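Local coordinates for protein beta-N-acetylhexosaminidase (PDB 4PYS) that probably removes terminal beta-linked N-acetylhexosamine units from glycans, acting as a family 20 glycoside hydrolase with a TIM-barrel catalytic domain, at residues Asp225-Ala230 with Asp318-Phe323; Ala284-Gly289 with Asp329-Lys334; Ile339-Val344 with Ala434-Asp439; Tyr350-Asn355 with His377-Ile382. One frame throughout, in Å; residues are numbered along the deposited sequence.

Overall arrangement
Following the chain from its N terminus, the four contacts all fall in the family 20 catalytic region. The loop 225-230, just after barrel strand 219-223, opens contact 1, which closes on helix 316-333. Before that closure strand 285-287 opens contact 2, which ends further along the same helix, so contacts 1 and 2 cross. Strand 337-341 follows and starts contact 3, which closes some 90 residues later where strand 428-435 ends, on another part of the barrel wall. Within that long span sits contact 4, joining the loops ahead of strands 356-360 and 381-383. A salt bridge, Lys-332 to Asp-354, links contact 2 to contact 4, and backbone pairing joins contacts 2 and 3.

Contact 1: residues Asp225-Ala230 with Asp318-Phe323; sequences DMPGHA and DLQLWF
Met-226, present as selenomethionine, passes across the rim of the Phe-323 ring, while Pro-227 beside it meets both Phe-323 and Gln-320. Followed outward, Met-226 CB lies at the ring edge and in its plane, 3.9 Å from Phe-323 CE2. Met-226 CG stays at that edge, 3.8 Å from the same CE2. The selenium then passes Phe-323 CZ at 4.0 Å; it stands oblique to the ring, 66° off the normal, in a Met-aromatic contact. A chi1 of 51° places CG between the backbone N and the carbonyl carbon, which brings CB and CG both to the ring rim; the chain crosses the phenylalanine at about a right angle before bending at chi3 and leading away. Pro-227 follows a cis peptide bond, and its CD packs 4.0 Å from Phe-323 CE2. One helical turn earlier, Gln-320 CG touches Pro-227 CG at 3.8 Å; beyond it the amide NE2 is hydrogen-bonded to Gly-290 O. Leu-270 of helix 264-280 covers both Met-226 and Phe-323, so the patch is buried between two helices and the loop. The zinc ion, bound by Cys-242, Cys-260, Cys-301 and Cys-304, lies about 9 Å from the Pro-227 side chain. The arrangement is that of a TIM-barrel loop leaving the C-terminal end of a strand, here 219-223, and resting on an outer helix of the barrel, 316-333.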
loop_
_atom_site.group_PDB
_atom_site.type_symbol
_atom_site.label_atom_id
_atom_site.label_comp_id
_atom_site.label_asym_id
_atom_site.label_seq_id
_atom_site.Cartn_x
_atom_site.Cartn_y
_atom_site.Cartn_z
ATOM N N ASP A 225 -12.923 -7.718 3.519
ATOM C CA ASP A 225 -14.109 -6.870 3.546
ATOM C C ASP A 225 -15.299 -7.504 4.239
ATOM O O ASP A 225 -15.687 -8.632 3.942
ATOM C CB ASP A 225 -14.496 -6.443 2.135
ATOM C CG ASP A 225 -13.875 -5.142 1.765
ATOM O OD1 ASP A 225 -13.108 -4.655 2.613
ATOM O OD2 ASP A 225 -14.136 -4.609 0.668
HETATM N N MSE A 226 -15.873 -6.750 5.166
HETATM C CA MSE A 226 -17.057 -7.177 5.882
HETATM C C MSE A 226 -17.725 -5.896 6.380
HETATM O O MSE A 226 -17.035 -4.914 6.676
HETATM C CB MSE A 226 -16.669 -8.106 7.036
HETATM C CG MSE A 226 -15.582 -7.548 7.941
HETATM SE SE MSE A 226 -14.991 -8.851 9.270
HETATM C CE MSE A 226 -13.959 -10.014 8.086
ATOM N N PRO A 227 -19.066 -5.885 6.449
ATOM C CA PRO A 227 -19.959 -7.004 6.122
ATOM C C PRO A 227 -20.321 -7.044 4.640
ATOM O O PRO A 227 -20.891 -8.035 4.181
ATOM C CB PRO A 227 -21.206 -6.691 6.947
ATOM C CG PRO A 227 -21.255 -5.193 6.963
ATOM C CD PRO A 227 -19.814 -4.719 6.956
ATOM N N GLY A 228 -19.988 -5.983 3.908
ATOM C CA GLY A 228 -20.310 -5.899 2.492
ATOM C C GLY A 228 -19.246 -6.562 1.639
ATOM O O GLY A 228 -18.306 -7.152 2.174
ATOM N N HIS A 229 -19.393 -6.467 0.317
ATOM C CA HIS A 229 -18.488 -7.138 -0.619
ATOM C C HIS A 229 -18.364 -8.631 -0.308
ATOM O O HIS A 229 -17.271 -9.197 -0.328
ATOM C CB HIS A 229 -17.116 -6.464 -0.609
ATOM C CG HIS A 229 -17.173 -5.000 -0.910
ATOM N ND1 HIS A 229 -16.987 -4.495 -2.179
ATOM C CD2 HIS A 229 -17.420 -3.935 -0.112
ATOM C CE1 HIS A 229 -17.109 -3.179 -2.148
ATOM N NE2 HIS A 229 -17.372 -2.815 -0.906
ATOM N N ALA A 230 -19.500 -9.259 -0.024
ATOM C CA ALA A 230 -19.515 -10.627 0.484
ATOM C C ALA A 230 -20.060 -11.641 -0.518
ATOM O O ALA A 230 -20.048 -12.840 -0.244
ATOM C CB ALA A 230 -20.315 -10.688 1.772
ATOM N N ASP A 318 -26.262 1.662 12.714
ATOM C CA ASP A 318 -25.711 1.459 14.048
ATOM C C ASP A 318 -25.317 -0.005 14.232
ATOM O O ASP A 318 -24.353 -0.318 14.936
ATOM C CB ASP A 318 -26.729 1.881 15.112
ATOM C CG ASP A 318 -26.071 2.408 16.373
ATOM O OD1 ASP A 318 -24.953 2.964 16.278
ATOM O OD2 ASP A 318 -26.677 2.276 17.458
ATOM N N LEU A 319 -26.066 -0.896 13.587
ATOM C CA LEU A 319 -25.734 -2.315 13.576
ATOM C C LEU A 319 -24.375 -2.557 12.922
ATOM O O LEU A 319 -23.591 -3.391 13.384
ATOM C CB LEU A 319 -26.808 -3.119 12.843
ATOM C CG LEU A 319 -26.522 -4.623 12.811
ATOM C CD1 LEU A 319 -26.276 -5.139 14.224
ATOM C CD2 LEU A 319 -27.649 -5.399 12.150
ATOM N N GLN A 320 -24.098 -1.832 11.844
ATOM C CA GLN A 320 -22.831 -2.002 11.145
ATOM C C GLN A 320 -21.684 -1.548 12.045
ATOM O O GLN A 320 -20.625 -2.172 12.075
ATOM C CB GLN A 320 -22.823 -1.249 9.811
ATOM C CG GLN A 320 -21.927 -1.919 8.771
ATOM C CD GLN A 320 -21.518 -0.996 7.639
ATOM O OE1 GLN A 320 -22.362 -0.431 6.946
ATOM N NE2 GLN A 320 -20.211 -0.849 7.440
ATOM N N LEU A 321 -21.913 -0.469 12.790
ATOM C CA LEU A 321 -20.951 0.003 13.782
ATOM C C LEU A 321 -20.719 -1.041 14.876
ATOM O O LEU A 321 -19.575 -1.328 15.237
ATOM C CB LEU A 321 -21.429 1.312 14.410
ATOM C CG LEU A 321 -21.314 2.550 13.529
ATOM C CD1 LEU A 321 -21.867 3.788 14.215
ATOM C CD2 LEU A 321 -19.872 2.745 13.207
ATOM N N TRP A 322 -21.808 -1.592 15.403
ATOM C CA TRP A 322 -21.724 -2.647 16.412
ATOM C C TRP A 322 -20.921 -3.826 15.880
ATOM O O TRP A 322 -20.022 -4.331 16.552
ATOM C CB TRP A 322 -23.118 -3.120 16.825
ATOM C CG TRP A 322 -23.093 -4.276 17.793
ATOM C CD1 TRP A 322 -22.963 -4.208 19.152
ATOM C CD2 TRP A 322 -23.203 -5.670 17.471
ATOM N NE1 TRP A 322 -22.987 -5.475 19.694
ATOM C CE2 TRP A 322 -23.132 -6.387 18.682
ATOM C CE3 TRP A 322 -23.352 -6.379 16.275
ATOM C CZ2 TRP A 322 -23.204 -7.781 18.729
ATOM C CZ3 TRP A 322 -23.425 -7.762 16.325
ATOM C CH2 TRP A 322 -23.350 -8.446 17.543
ATOM N N PHE A 323 -21.252 -4.252 14.666
ATOM C CA PHE A 323 -20.533 -5.326 14.004
ATOM C C PHE A 323 -19.047 -4.988 13.830
ATOM O O PHE A 323 -18.174 -5.801 14.136
ATOM C CB PHE A 323 -21.164 -5.621 12.645
ATOM C CG PHE A 323 -20.359 -6.566 11.808
ATOM C CD1 PHE A 323 -20.489 -7.937 11.977
ATOM C CD2 PHE A 323 -19.459 -6.084 10.862
ATOM C CE1 PHE A 323 -19.739 -8.812 11.218
ATOM C CE2 PHE A 323 -18.706 -6.953 10.099
ATOM C CZ PHE A 323 -18.848 -8.321 10.277
#

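Contact 2: residues Ala284-Gly289 with Asp329-Lys334; sequences AYIHLG and DYLKQK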
loop_
_atom_site.group_PDB
_atom_site.type_symbol
_atom_site.label_atom_id
_atom_site.label_comp_id
_atom_site.label_asym_id
_atom_site.label_seq_id
_atom_site.Cartn_x
_atom_site.Cartn_y
_atom_site.Cartn_z
ATOM N N ALA A 284 0.816 -5.325 11.924
ATOM C CA ALA A 284 0.141 -4.759 13.084
ATOM C C ALA A 284 -1.246 -4.222 12.722
ATOM O O ALA A 284 -2.110 -4.059 13.602
ATOM C CB ALA A 284 0.993 -3.659 13.690
ATOM N N TYR A 285 -1.440 -3.943 11.434
ATOM C CA TYR A 285 -2.690 -3.396 10.920
ATOM C C TYR A 285 -3.437 -4.391 10.033
ATOM O O TYR A 285 -2.860 -4.974 9.106
ATOM C CB TYR A 285 -2.392 -2.172 10.055
ATOM C CG TYR A 285 -1.802 -1.028 10.821
ATOM C CD1 TYR A 285 -2.619 -0.073 11.403
ATOM C CD2 TYR A 285 -0.426 -0.886 10.944
ATOM C CE1 TYR A 285 -2.088 0.986 12.101
ATOM C CE2 TYR A 285 0.117 0.177 11.640
ATOM C CZ TYR A 285 -0.720 1.106 12.221
ATOM O OH TYR A 285 -0.198 2.173 12.925
ATOM N N ILE A 286 -4.729 -4.554 10.290
ATOM C CA ILE A 286 -5.579 -5.371 9.415
ATOM C C ILE A 286 -6.740 -4.501 8.968
ATOM O O ILE A 286 -7.377 -3.852 9.804
ATOM C CB ILE A 286 -6.151 -6.583 10.176
ATOM C CG1 ILE A 286 -5.032 -7.396 10.838
ATOM C CG2 ILE A 286 -6.999 -7.457 9.242
ATOM C CD1 ILE A 286 -4.148 -8.168 9.854
ATOM N N HIS A 287 -7.025 -4.488 7.670
ATOM C CA HIS A 287 -8.072 -3.626 7.132
ATOM C C HIS A 287 -9.358 -4.448 7.053
ATOM O O HIS A 287 -9.354 -5.541 6.495
ATOM C CB HIS A 287 -7.680 -3.153 5.733
ATOM C CG HIS A 287 -8.366 -1.896 5.287
ATOM N ND1 HIS A 287 -9.740 -1.768 5.231
ATOM C CD2 HIS A 287 -7.863 -0.718 4.841
ATOM C CE1 HIS A 287 -10.052 -0.560 4.797
ATOM N NE2 HIS A 287 -8.930 0.095 4.547
ATOM N N LEU A 288 -10.446 -3.935 7.615
ATOM C CA LEU A 288 -11.709 -4.676 7.618
ATOM C C LEU A 288 -12.754 -4.043 6.700
ATOM O O LEU A 288 -13.936 -4.381 6.772
ATOM C CB LEU A 288 -12.263 -4.801 9.040
ATOM C CG LEU A 288 -11.390 -5.587 10.016
ATOM C CD1 LEU A 288 -12.033 -5.641 11.401
ATOM C CD2 LEU A 288 -11.112 -7.000 9.484
ATOM N N GLY A 289 -12.322 -3.139 5.826
ATOM C CA GLY A 289 -13.254 -2.453 4.944
ATOM C C GLY A 289 -14.276 -1.627 5.701
ATOM O O GLY A 289 -13.947 -0.620 6.314
ATOM N N ASP A 329 -12.703 -5.302 18.152
ATOM C CA ASP A 329 -12.377 -5.768 19.496
ATOM C C ASP A 329 -11.662 -7.110 19.439
ATOM O O ASP A 329 -10.750 -7.370 20.225
ATOM C CB ASP A 329 -13.622 -5.862 20.378
ATOM C CG ASP A 329 -13.719 -4.713 21.360
ATOM O OD1 ASP A 329 -12.880 -4.648 22.286
ATOM O OD2 ASP A 329 -14.634 -3.878 21.206
ATOM N N TYR A 330 -12.075 -7.957 18.502
ATOM C CA TYR A 330 -11.420 -9.240 18.311
ATOM C C TYR A 330 -9.963 -9.038 17.900
ATOM O O TYR A 330 -9.058 -9.693 18.431
ATOM C CB TYR A 330 -12.139 -10.066 17.249
ATOM C CG TYR A 330 -11.664 -11.487 17.235
ATOM C CD1 TYR A 330 -11.929 -12.321 18.311
ATOM C CD2 TYR A 330 -10.927 -11.994 16.167
ATOM C CE1 TYR A 330 -11.493 -13.620 18.329
ATOM C CE2 TYR A 330 -10.485 -13.311 16.177
ATOM C CZ TYR A 330 -10.773 -14.113 17.267
ATOM O OH TYR A 330 -10.355 -15.426 17.313
ATOM N N LEU A 331 -9.748 -8.137 16.947
ATOM C CA LEU A 331 -8.399 -7.817 16.504
ATOM C C LEU A 331 -7.599 -7.235 17.667
ATOM O O LEU A 331 -6.412 -7.529 17.820
ATOM C CB LEU A 331 -8.430 -6.851 15.323
ATOM C CG LEU A 331 -8.805 -7.491 13.989
ATOM C CD1 LEU A 331 -8.840 -6.441 12.901
ATOM C CD2 LEU A 331 -7.810 -8.592 13.647
ATOM N N LYS A 332 -8.263 -6.438 18.500
ATOM C CA LYS A 332 -7.608 -5.832 19.656
ATOM C C LYS A 332 -7.041 -6.886 20.607
ATOM O O LYS A 332 -5.913 -6.749 21.086
ATOM C CB LYS A 332 -8.565 -4.900 20.406
ATOM C CG LYS A 332 -7.900 -4.136 21.542
ATOM C CD LYS A 332 -8.810 -3.065 22.101
ATOM C CE LYS A 332 -8.227 -2.469 23.371
ATOM N NZ LYS A 332 -9.093 -1.387 23.910
ATOM N N GLN A 333 -7.805 -7.943 20.865
ATOM C CA GLN A 333 -7.334 -8.998 21.767
ATOM C C GLN A 333 -6.232 -9.831 21.107
ATOM O O GLN A 333 -5.538 -10.594 21.770
ATOM C CB GLN A 333 -8.493 -9.867 22.287
ATOM C CG GLN A 333 -9.019 -10.937 21.332
ATOM C CD GLN A 333 -10.293 -11.605 21.854
ATOM O OE1 GLN A 333 -11.218 -10.930 22.309
ATOM N NE2 GLN A 333 -10.341 -12.933 21.790
ATOM N N LYS A 334 -6.064 -9.659 19.798
ATOM C CA LYS A 334 -4.963 -10.280 19.065
ATOM C C LYS A 334 -3.770 -9.342 18.922
ATOM O O LYS A 334 -2.761 -9.698 18.310
ATOM C CB LYS A 334 -5.420 -10.699 17.673
ATOM C CG LYS A 334 -6.457 -11.796 17.675
ATOM C CD LYS A 334 -6.626 -12.332 16.277
ATOM C CE LYS A 334 -6.882 -13.815 16.318
ATOM N NZ LYS A 334 -5.749 -14.605 16.884
#
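Leu-331 of helix 316-333 points its two methyls at Ile-286 of strand 285-287 and at Leu-288 just beyond it, on the outward side, a beta-alpha pairing of the TIM barrel: that strand, the helix and the parallel neighbouring strand 337-341 form a beta-alpha-beta unit. The apolar contacts centre on Leu-331 CD1, which meets Leu-288 CD1 tip to tip at 3.6 Å and Ile-286 CB at 3.8 Å. The other methyl, Leu-331 CD2, reaches Ile-286 CG1 at 4.1 Å, the two side chains crossing at about a right angle. Cys-278 and Leu-274 of helix 264-280 add to this buried layer, against Leu-331 and Leu-288 respectively. Polar bonding belongs to the strand's other side, where His-287 points away from the helix and its NE2 is hydrogen-bonded to Gln-359 OE1. Its second nitrogen, His-287 ND1, accepts from Gly-289 N at 3.0 Å, with an N-H...acceptor angle of 153° and the donor only 1° out of the ring plane.

Contact 3: residues Ile339-Val344 with Ala434-Asp439; sequences IFWGDV and ALWTDD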
loop_
_atom_site.group_PDB
_atom_site.type_symbol
_atom_site.label_atom_id
_atom_site.label_comp_id
_atom_site.label_asym_id
_atom_site.label_seq_id
_atom_site.Cartn_x
_atom_site.Cartn_y
_atom_site.Cartn_z
ATOM N N ILE A 339 -8.341 -1.238 10.532
ATOM C CA ILE A 339 -8.584 -0.092 9.663
ATOM C C ILE A 339 -9.952 -0.241 9.006
ATOM O O ILE A 339 -10.302 -1.328 8.548
ATOM C CB ILE A 339 -7.527 0.036 8.544
ATOM C CG1 ILE A 339 -6.112 0.045 9.126
ATOM C CG2 ILE A 339 -7.766 1.310 7.728
ATOM C CD1 ILE A 339 -5.005 -0.113 8.058
ATOM N N PHE A 340 -10.715 0.849 8.961
ATOM C CA PHE A 340 -12.016 0.856 8.294
ATOM C C PHE A 340 -12.049 2.003 7.303
ATOM O O PHE A 340 -11.440 3.039 7.548
ATOM C CB PHE A 340 -13.145 1.090 9.300
ATOM C CG PHE A 340 -13.361 -0.037 10.267
ATOM C CD1 PHE A 340 -14.054 -1.179 9.880
ATOM C CD2 PHE A 340 -12.911 0.061 11.572
ATOM C CE1 PHE A 340 -14.276 -2.213 10.774
ATOM C CE2 PHE A 340 -13.129 -0.971 12.481
ATOM C CZ PHE A 340 -13.811 -2.110 12.078
ATOM N N TRP A 341 -12.768 1.842 6.196
ATOM C CA TRP A 341 -13.023 2.984 5.316
ATOM C C TRP A 341 -13.853 4.032 6.062
ATOM O O TRP A 341 -14.659 3.689 6.922
ATOM C CB TRP A 341 -13.756 2.544 4.045
ATOM C CG TRP A 341 -12.951 1.597 3.182
ATOM C CD1 TRP A 341 -13.212 0.273 2.949
ATOM C CD2 TRP A 341 -11.761 1.905 2.458
ATOM N NE1 TRP A 341 -12.255 -0.257 2.118
ATOM C CE2 TRP A 341 -11.354 0.728 1.798
ATOM C CE3 TRP A 341 -11.004 3.064 2.289
ATOM C CZ2 TRP A 341 -10.220 0.679 0.992
ATOM C CZ3 TRP A 341 -9.876 3.016 1.479
ATOM C CH2 TRP A 341 -9.494 1.832 0.842
ATOM N N GLY A 342 -13.658 5.308 5.731
ATOM C CA GLY A 342 -14.267 6.388 6.494
ATOM C C GLY A 342 -15.790 6.468 6.509
ATOM O O GLY A 342 -16.350 7.138 7.384
ATOM N N ASP A 343 -16.459 5.811 5.555
ATOM C CA ASP A 343 -17.936 5.761 5.515
ATOM C C ASP A 343 -18.527 5.442 6.870
ATOM O O ASP A 343 -19.574 5.969 7.261
ATOM C CB ASP A 343 -18.426 4.620 4.625
ATOM C CG ASP A 343 -17.856 4.660 3.250
ATOM O OD1 ASP A 343 -16.657 4.353 3.110
ATOM O OD2 ASP A 343 -18.620 4.955 2.309
ATOM N N VAL A 344 -17.857 4.519 7.548
ATOM C CA VAL A 344 -18.300 3.945 8.816
ATOM C C VAL A 344 -18.712 5.004 9.828
ATOM O O VAL A 344 -19.654 4.810 10.609
ATOM C CB VAL A 344 -17.169 3.067 9.410
ATOM C CG1 VAL A 344 -17.557 2.485 10.736
ATOM C CG2 VAL A 344 -16.833 1.954 8.459
ATOM N N ALA A 434 -3.932 4.277 -4.445
ATOM C CA ALA A 434 -4.692 3.068 -4.743
ATOM C C ALA A 434 -4.866 2.819 -6.223
ATOM O O ALA A 434 -4.963 3.753 -7.030
ATOM C CB ALA A 434 -6.056 3.116 -4.075
ATOM N N LEU A 435 -4.940 1.541 -6.567
ATOM C CA LEU A 435 -5.273 1.156 -7.928
ATOM C C LEU A 435 -6.417 0.154 -7.863
ATOM O O LEU A 435 -6.191 -1.043 -7.650
ATOM C CB LEU A 435 -4.045 0.544 -8.615
ATOM C CG LEU A 435 -4.094 0.314 -10.140
ATOM C CD1 LEU A 435 -5.030 -0.808 -10.584
ATOM C CD2 LEU A 435 -4.465 1.604 -10.863
ATOM N N TRP A 436 -7.644 0.644 -8.030
ATOM C CA TRP A 436 -8.823 -0.212 -8.057
ATOM C C TRP A 436 -8.968 -0.780 -9.456
ATOM O O TRP A 436 -8.711 -0.093 -10.438
ATOM C CB TRP A 436 -10.080 0.593 -7.707
ATOM C CG TRP A 436 -10.044 1.115 -6.311
ATOM C CD1 TRP A 436 -9.609 2.344 -5.899
ATOM C CD2 TRP A 436 -10.440 0.411 -5.126
ATOM N NE1 TRP A 436 -9.715 2.447 -4.527
ATOM C CE2 TRP A 436 -10.221 1.274 -4.031
ATOM C CE3 TRP A 436 -10.959 -0.865 -4.887
ATOM C CZ2 TRP A 436 -10.503 0.898 -2.715
ATOM C CZ3 TRP A 436 -11.245 -1.234 -3.578
ATOM C CH2 TRP A 436 -11.012 -0.354 -2.509
ATOM N N THR A 437 -9.387 -2.035 -9.555
ATOM C CA THR A 437 -9.450 -2.683 -10.866
ATOM C C THR A 437 -10.861 -2.801 -11.454
ATOM O O THR A 437 -11.120 -3.658 -12.310
ATOM C CB THR A 437 -8.678 -4.037 -10.870
ATOM O OG1 THR A 437 -9.141 -4.875 -9.796
ATOM C CG2 THR A 437 -7.184 -3.785 -10.682
ATOM N N ASP A 438 -11.763 -1.916 -11.021
ATOM C CA ASP A 438 -13.105 -1.809 -11.613
ATOM C C ASP A 438 -13.029 -1.690 -13.136
ATOM O O ASP A 438 -12.088 -1.081 -13.671
ATOM C CB ASP A 438 -13.829 -0.544 -11.122
ATOM C CG ASP A 438 -13.892 -0.437 -9.617
ATOM O OD1 ASP A 438 -12.902 -0.799 -8.943
ATOM O OD2 ASP A 438 -14.937 0.035 -9.110
ATOM N N ASP A 439 -14.032 -2.236 -13.811
ATOM C CA ASP A 439 -14.180 -2.125 -15.268
ATOM C C ASP A 439 -13.168 -2.962 -16.053
ATOM O O ASP A 439 -12.871 -2.653 -17.206
ATOM C CB ASP A 439 -14.141 -0.657 -15.739
ATOM C CG ASP A 439 -15.483 0.036 -15.618
ATOM O OD1 ASP A 439 -16.520 -0.640 -15.768
ATOM O OD2 ASP A 439 -15.496 1.264 -15.394
#
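Trp-341 and Trp-436 meet through the benzo ends of their indoles, reaching in from opposite directions. Trp-341 CZ2 lies at the edge of the Trp-436 ring, near its plane, 3.7 Å from Trp-436 CZ2, whereas that atom stands oblique to the Trp-341 ring. The six-membered rings are turned 47° from each other with centroids 5.8 Å apart, a tilted pair that is neither stacked nor T-shaped. More rings surround them: Trp-361 packs edge-to-face with Trp-341, as His-167 does with Trp-436, while His-287 meets Trp-341 and Tyr-390 meets Trp-436 at a slant. Both indoles have CG anti to the carbonyl carbon (chi1 -64° in each), which turns them toward one another across a wide backbone gap, 14.4 Å between Trp-341 CA and Trp-436 CA. The bridge spans the C-terminal ends of strands 337-341 and 428-435 of the TIM barrel, with strands 356-360 and 381-383 between them in the wall; this is the end at which TIM-barrel enzymes carry their active sites. A glycerol, probably from the crystallisation liquor, lies about 3 Å from the Trp-436 side chain. Buried Trp-341 NE1 is hydrogen-bonded to Glu-223 OE2.

Contact 4: residues Tyr350-Asn355 with His377-Ile382; sequences YSLPDN and HNYPVI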
loop_
_atom_site.group_PDB
_atom_site.type_symbol
_atom_site.label_atom_id
_atom_site.label_comp_id
_atom_site.label_asym_id
_atom_site.label_seq_id
_atom_site.Cartn_x
_atom_site.Cartn_y
_atom_site.Cartn_z
ATOM N N TYR A 350 -22.797 3.828 17.768
ATOM C CA TYR A 350 -22.056 2.866 18.577
ATOM C C TYR A 350 -20.565 3.146 18.460
ATOM O O TYR A 350 -20.030 3.244 17.356
ATOM C CB TYR A 350 -22.367 1.436 18.134
ATOM C CG TYR A 350 -21.937 0.398 19.141
ATOM C CD1 TYR A 350 -20.648 -0.117 19.126
ATOM C CD2 TYR A 350 -22.816 -0.054 20.117
ATOM C CE1 TYR A 350 -20.250 -1.058 20.051
ATOM C CE2 TYR A 350 -22.427 -0.998 21.045
ATOM C CZ TYR A 350 -21.142 -1.496 21.006
ATOM O OH TYR A 350 -20.746 -2.435 21.929
ATOM N N SER A 351 -19.900 3.304 19.598
ATOM C CA SER A 351 -18.516 3.752 19.571
ATOM C C SER A 351 -17.522 2.632 19.294
ATOM O O SER A 351 -17.600 1.543 19.865
ATOM C CB SER A 351 -18.145 4.496 20.853
ATOM O OG SER A 351 -16.952 5.234 20.653
ATOM N N LEU A 352 -16.586 2.927 18.402
ATOM C CA LEU A 352 -15.567 1.980 17.990
ATOM C C LEU A 352 -14.411 1.980 18.982
ATOM O O LEU A 352 -14.072 3.025 19.538
ATOM C CB LEU A 352 -15.082 2.342 16.588
ATOM C CG LEU A 352 -16.198 2.249 15.549
ATOM C CD1 LEU A 352 -15.810 2.912 14.240
ATOM C CD2 LEU A 352 -16.548 0.794 15.313
ATOM N N PRO A 353 -13.805 0.802 19.209
ATOM C CA PRO A 353 -12.717 0.640 20.186
ATOM C C PRO A 353 -11.442 1.402 19.812
ATOM O O PRO A 353 -11.320 1.887 18.685
ATOM C CB PRO A 353 -12.467 -0.873 20.189
ATOM C CG PRO A 353 -13.010 -1.362 18.883
ATOM C CD PRO A 353 -14.166 -0.471 18.558
ATOM N N ASP A 354 -10.500 1.496 20.749
ATOM C CA ASP A 354 -9.333 2.376 20.584
ATOM C C ASP A 354 -8.222 1.850 19.676
ATOM O O ASP A 354 -7.184 2.496 19.533
ATOM C CB ASP A 354 -8.755 2.799 21.952
ATOM C CG ASP A 354 -8.221 1.626 22.762
ATOM O OD1 ASP A 354 -8.151 0.495 22.232
ATOM O OD2 ASP A 354 -7.861 1.837 23.940
ATOM N N ASN A 355 -8.423 0.687 19.063
ATOM C CA ASN A 355 -7.455 0.204 18.071
ATOM C C ASN A 355 -7.890 0.474 16.632
ATOM O O ASN A 355 -7.295 -0.051 15.686
ATOM C CB ASN A 355 -7.196 -1.287 18.254
ATOM C CG ASN A 355 -8.423 -2.125 17.971
ATOM O OD1 ASN A 355 -9.543 -1.742 18.312
ATOM N ND2 ASN A 355 -8.221 -3.278 17.339
ATOM N N HIS A 377 -13.493 11.835 17.390
ATOM C CA HIS A 377 -13.559 10.576 18.126
ATOM C C HIS A 377 -12.174 10.044 18.482
ATOM O O HIS A 377 -12.048 8.935 19.006
ATOM C CB HIS A 377 -14.313 9.527 17.300
ATOM C CG HIS A 377 -15.794 9.741 17.251
ATOM N ND1 HIS A 377 -16.625 9.448 18.312
ATOM C CD2 HIS A 377 -16.597 10.210 16.265
ATOM C CE1 HIS A 377 -17.873 9.735 17.986
ATOM N NE2 HIS A 377 -17.883 10.198 16.748
ATOM N N ASN A 378 -11.144 10.827 18.171
ATOM C CA ASN A 378 -9.757 10.455 18.463
ATOM C C ASN A 378 -9.259 9.210 17.706
ATOM O O ASN A 378 -8.446 8.451 18.235
ATOM C CB ASN A 378 -9.578 10.260 19.975
ATOM C CG ASN A 378 -8.160 10.523 20.443
ATOM O OD1 ASN A 378 -7.577 11.568 20.147
ATOM N ND2 ASN A 378 -7.602 9.578 21.193
ATOM N N TYR A 379 -9.753 8.997 16.483
ATOM C CA TYR A 379 -9.285 7.893 15.646
ATOM C C TYR A 379 -8.144 8.381 14.763
ATOM O O TYR A 379 -8.271 9.417 14.112
ATOM C CB TYR A 379 -10.393 7.384 14.709
ATOM C CG TYR A 379 -11.680 6.908 15.363
ATOM C CD1 TYR A 379 -11.673 6.247 16.583
ATOM C CD2 TYR A 379 -12.906 7.100 14.729
ATOM C CE1 TYR A 379 -12.858 5.806 17.167
ATOM C CE2 TYR A 379 -14.091 6.666 15.300
ATOM C CZ TYR A 379 -14.064 6.022 16.521
ATOM O OH TYR A 379 -15.241 5.586 17.097
ATOM N N PRO A 380 -7.035 7.625 14.709
ATOM C CA PRO A 380 -5.979 7.931 13.728
ATOM C C PRO A 380 -6.504 7.805 12.302
ATOM O O PRO A 380 -7.434 7.028 12.063
ATOM C CB PRO A 380 -4.930 6.844 13.983
ATOM C CG PRO A 380 -5.203 6.347 15.366
ATOM C CD PRO A 380 -6.682 6.484 15.571
ATOM N N VAL A 381 -5.897 8.537 11.372
ATOM C CA VAL A 381 -6.404 8.654 10.004
ATOM C C VAL A 381 -5.319 8.408 8.976
ATOM O O VAL A 381 -4.198 8.914 9.114
ATOM C CB VAL A 381 -6.931 10.087 9.739
ATOM C CG1 VAL A 381 -7.294 10.283 8.265
ATOM C CG2 VAL A 381 -8.109 10.384 10.599
ATOM N N ILE A 382 -5.661 7.648 7.935
ATOM C CA ILE A 382 -4.834 7.549 6.735
ATOM C C ILE A 382 -5.507 8.367 5.637
ATOM O O ILE A 382 -6.707 8.196 5.386
ATOM C CB ILE A 382 -4.720 6.084 6.269
ATOM C CG1 ILE A 382 -3.964 5.261 7.314
ATOM C CG2 ILE A 382 -4.021 6.001 4.890
ATOM C CD1 ILE A 382 -4.286 3.765 7.254
HETATM O O HOH W 1 -18.349 5.254 16.251
#
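Tyr-379 crosses Leu-352 at about a right angle and sets its phenol end against it. The hydroxyl comes closest: Tyr-379 OH lies 3.3 Å from Leu-352 CB, and Tyr-379 CZ is 3.8 Å from that same carbon. Further back on the ring, Tyr-379 CE1 is 3.9 Å from Leu-352 O. A water links the hydroxyl to the other loop, donating to Tyr-350 O at 2.8 Å and hydrogen-bonded to Tyr-379 OH at 3.2 Å. On one face the ring is backed by His-377, two residues earlier, whose CB stands 3.5 Å above the plane, toward the rim. Further out, helix 369-376 ends in a Schellman motif at Asn-378, the turn from which Tyr-379 leads into strand 381-383, and His-377 NE2 is hydrogen-bonded to Asp-348 OD1. Two loops of the barrel, each running into a strand, thus meet through the phenol end packed on Leu-352 and through the water, which gives both the tyrosine hydroxyl and a backbone carbonyl a polar partner.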